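Local coordinates for Cog7 (Kluyveromyces lactis, PDB 4U6U), which pairs through this N-terminal fragment with Cog5 in the conserved oligomeric Golgi complex, a multisubunit tether that probably helps vesicles dock before fusion, at residues D7-F13 with K49-Y53. Sequence-based numbering, arbitrary orientation.
Sequences DPLLDMF and KMDYY
Asp7 OD2 is gripped by two groups from helix 38-68: Lys49 NZ forms a salt bridge with it at 2.6 Å, and Tyr53 OH donates a hydrogen bond to it at 2.9 Å. The phenol reaches OD2 on its anti side, tilted 31° out of the carboxylate plane. Asp7 occupies the N-cap position of helix 8-13, and its CG stands anti to the backbone N (chi1 176°), which swings the carboxylate across to the long helix. Lys49 comes from the opposite direction as an extended chain that bends only at its last torsion to bring the ammonium in. Next to this polar cluster, the Tyr53 ring packs against two leucines. Leu10 CB sits over the centre of one face, a CH-pi contact 3.9 Å from the centroid, while Leu9 CD1 lies in the ring plane at the edge, 3.7 Å from Tyr53 CE2. The same Leu9 methyl also packs on Met50 CG at 3.9 Å, and the CE2–CZ side of the Phe13 ring meets that methylene at its edge, near the ring plane. A leucine in place of Tyr53 would probably deprive Asp7 OD2 of its hydrogen-bond donor and Leu10 of the flat face it rests on. The contact joins helix 8-13 to the middle of helix 38-68, their local axes 10.6 Å apart and inclined at 58°. Phe18 meets the Phe13 ring edge-to-face, and Cog5 packs alongside, with Thr30 of Cog5 on Phe13, Thr31 of Cog5 on Met50 and Ile27 of Cog5 on Tyr53.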
loop_
_atom_site.group_PDB
_atom_site.type_symbol
_atom_site.label_atom_id
_atom_site.label_comp_id
_atom_site.label_asym_id
_atom_site.label_seq_id
_atom_site.Cartn_x
_atom_site.Cartn_y
_atom_site.Cartn_z
ATOM N N ASP A 7 22.482 17.968 -40.179
ATOM C CA ASP A 7 22.529 16.732 -39.394
ATOM C C ASP A 7 21.124 16.215 -39.208
ATOM O O ASP A 7 20.226 16.988 -38.875
ATOM C CB ASP A 7 23.208 17.001 -38.033
ATOM C CG ASP A 7 23.217 15.781 -37.083
ATOM O OD1 ASP A 7 23.607 14.653 -37.458
ATOM O OD2 ASP A 7 22.855 15.972 -35.909
ATOM N N PRO A 8 20.932 14.901 -39.421
ATOM C CA PRO A 8 19.646 14.227 -39.258
ATOM C C PRO A 8 18.967 14.655 -37.975
ATOM O O PRO A 8 17.810 15.061 -38.003
ATOM C CB PRO A 8 20.026 12.734 -39.217
ATOM C CG PRO A 8 21.520 12.689 -39.122
ATOM C CD PRO A 8 21.961 13.942 -39.830
ATOM N N LEU A 9 19.720 14.625 -36.879
ATOM C CA LEU A 9 19.186 14.919 -35.553
ATOM C C LEU A 9 18.504 16.259 -35.538
ATOM O O LEU A 9 17.385 16.365 -35.057
ATOM C CB LEU A 9 20.294 14.906 -34.503
ATOM C CG LEU A 9 19.954 14.336 -33.134
ATOM C CD1 LEU A 9 20.159 15.395 -32.070
ATOM C CD2 LEU A 9 18.521 13.801 -33.126
ATOM N N LEU A 10 19.141 17.275 -36.105
ATOM C CA LEU A 10 18.502 18.575 -36.143
ATOM C C LEU A 10 17.368 18.583 -37.165
ATOM O O LEU A 10 16.309 19.151 -36.898
ATOM C CB LEU A 10 19.502 19.679 -36.434
ATOM C CG LEU A 10 18.855 21.063 -36.500
ATOM C CD1 LEU A 10 18.086 21.368 -35.253
ATOM C CD2 LEU A 10 19.901 22.095 -36.681
ATOM N N ASP A 11 17.580 17.987 -38.332
ATOM C CA ASP A 11 16.543 18.012 -39.369
ATOM C C ASP A 11 15.281 17.283 -38.957
ATOM O O ASP A 11 14.178 17.630 -39.370
ATOM C CB ASP A 11 17.052 17.402 -40.675
ATOM C CG ASP A 11 17.336 18.448 -41.711
ATOM O OD1 ASP A 11 16.372 19.148 -42.111
ATOM O OD2 ASP A 11 18.522 18.576 -42.106
ATOM N N MET A 12 15.474 16.233 -38.181
ATOM C CA MET A 12 14.386 15.458 -37.651
ATOM C C MET A 12 13.395 16.358 -36.969
ATOM O O MET A 12 12.197 16.241 -37.160
ATOM C CB MET A 12 14.946 14.418 -36.697
ATOM C CG MET A 12 14.053 13.994 -35.567
ATOM S SD MET A 12 15.009 12.898 -34.516
ATOM C CE MET A 12 15.495 11.665 -35.740
ATOM N N PHE A 13 13.913 17.297 -36.197
ATOM C CA PHE A 13 13.077 18.224 -35.465
ATOM C C PHE A 13 12.318 19.206 -36.349
ATOM O O PHE A 13 11.323 19.774 -35.929
ATOM C CB PHE A 13 13.919 19.010 -34.496
ATOM C CG PHE A 13 14.350 18.240 -33.309
ATOM C CD1 PHE A 13 13.412 17.688 -32.456
ATOM C CD2 PHE A 13 15.688 18.153 -32.978
ATOM C CE1 PHE A 13 13.811 17.019 -31.330
ATOM C CE2 PHE A 13 16.087 17.480 -31.835
ATOM C CZ PHE A 13 15.151 16.922 -31.015
ATOM N N LYS A 49 23.280 16.912 -27.096
ATOM C CA LYS A 49 23.473 17.320 -28.461
ATOM C C LYS A 49 22.164 18.017 -28.732
ATOM O O LYS A 49 22.112 19.103 -29.301
ATOM C CB LYS A 49 23.712 16.107 -29.353
ATOM C CG LYS A 49 24.192 16.330 -30.780
ATOM C CD LYS A 49 24.451 14.938 -31.399
ATOM C CE LYS A 49 25.190 14.934 -32.739
ATOM N NZ LYS A 49 24.459 15.570 -33.872
ATOM N N MET A 50 21.096 17.390 -28.266
ATOM C CA MET A 50 19.804 18.026 -28.251
ATOM C C MET A 50 19.880 19.330 -27.485
ATOM O O MET A 50 19.296 20.343 -27.889
ATOM C CB MET A 50 18.760 17.081 -27.674
ATOM C CG MET A 50 18.380 16.032 -28.711
ATOM S SD MET A 50 17.305 14.787 -28.040
ATOM C CE MET A 50 16.281 15.879 -27.055
ATOM N N ASP A 51 20.616 19.318 -26.388
ATOM C CA ASP A 51 20.778 20.554 -25.661
ATOM C C ASP A 51 21.435 21.638 -26.512
ATOM O O ASP A 51 20.935 22.762 -26.542
ATOM C CB ASP A 51 21.572 20.332 -24.392
ATOM C CG ASP A 51 20.706 19.874 -23.268
ATOM O OD1 ASP A 51 19.455 19.980 -23.425
ATOM O OD2 ASP A 51 21.274 19.458 -22.236
ATOM N N TYR A 52 22.509 21.299 -27.226
ATOM C CA TYR A 52 23.178 22.266 -28.095
ATOM C C TYR A 52 22.182 22.832 -29.118
ATOM O O TYR A 52 22.069 24.037 -29.304
ATOM C CB TYR A 52 24.354 21.630 -28.832
ATOM C CG TYR A 52 24.929 22.540 -29.870
ATOM C CD1 TYR A 52 25.837 23.473 -29.530
ATOM C CD2 TYR A 52 24.494 22.500 -31.190
ATOM C CE1 TYR A 52 26.348 24.318 -30.449
ATOM C CE2 TYR A 52 25.018 23.376 -32.149
ATOM C CZ TYR A 52 25.946 24.289 -31.760
ATOM O OH TYR A 52 26.505 25.204 -32.654
ATOM N N TYR A 53 21.466 21.936 -29.776
ATOM C CA TYR A 53 20.489 22.303 -30.775
ATOM C C TYR A 53 19.417 23.200 -30.186
ATOM O O TYR A 53 18.990 24.183 -30.797
ATOM C CB TYR A 53 19.872 21.026 -31.386
ATOM C CG TYR A 53 20.828 20.378 -32.356
ATOM C CD1 TYR A 53 21.650 21.161 -33.157
ATOM C CD2 TYR A 53 20.937 19.007 -32.455
ATOM C CE1 TYR A 53 22.532 20.599 -34.044
ATOM C CE2 TYR A 53 21.836 18.428 -33.339
ATOM C CZ TYR A 53 22.629 19.236 -34.130
ATOM O OH TYR A 53 23.519 18.701 -35.030
#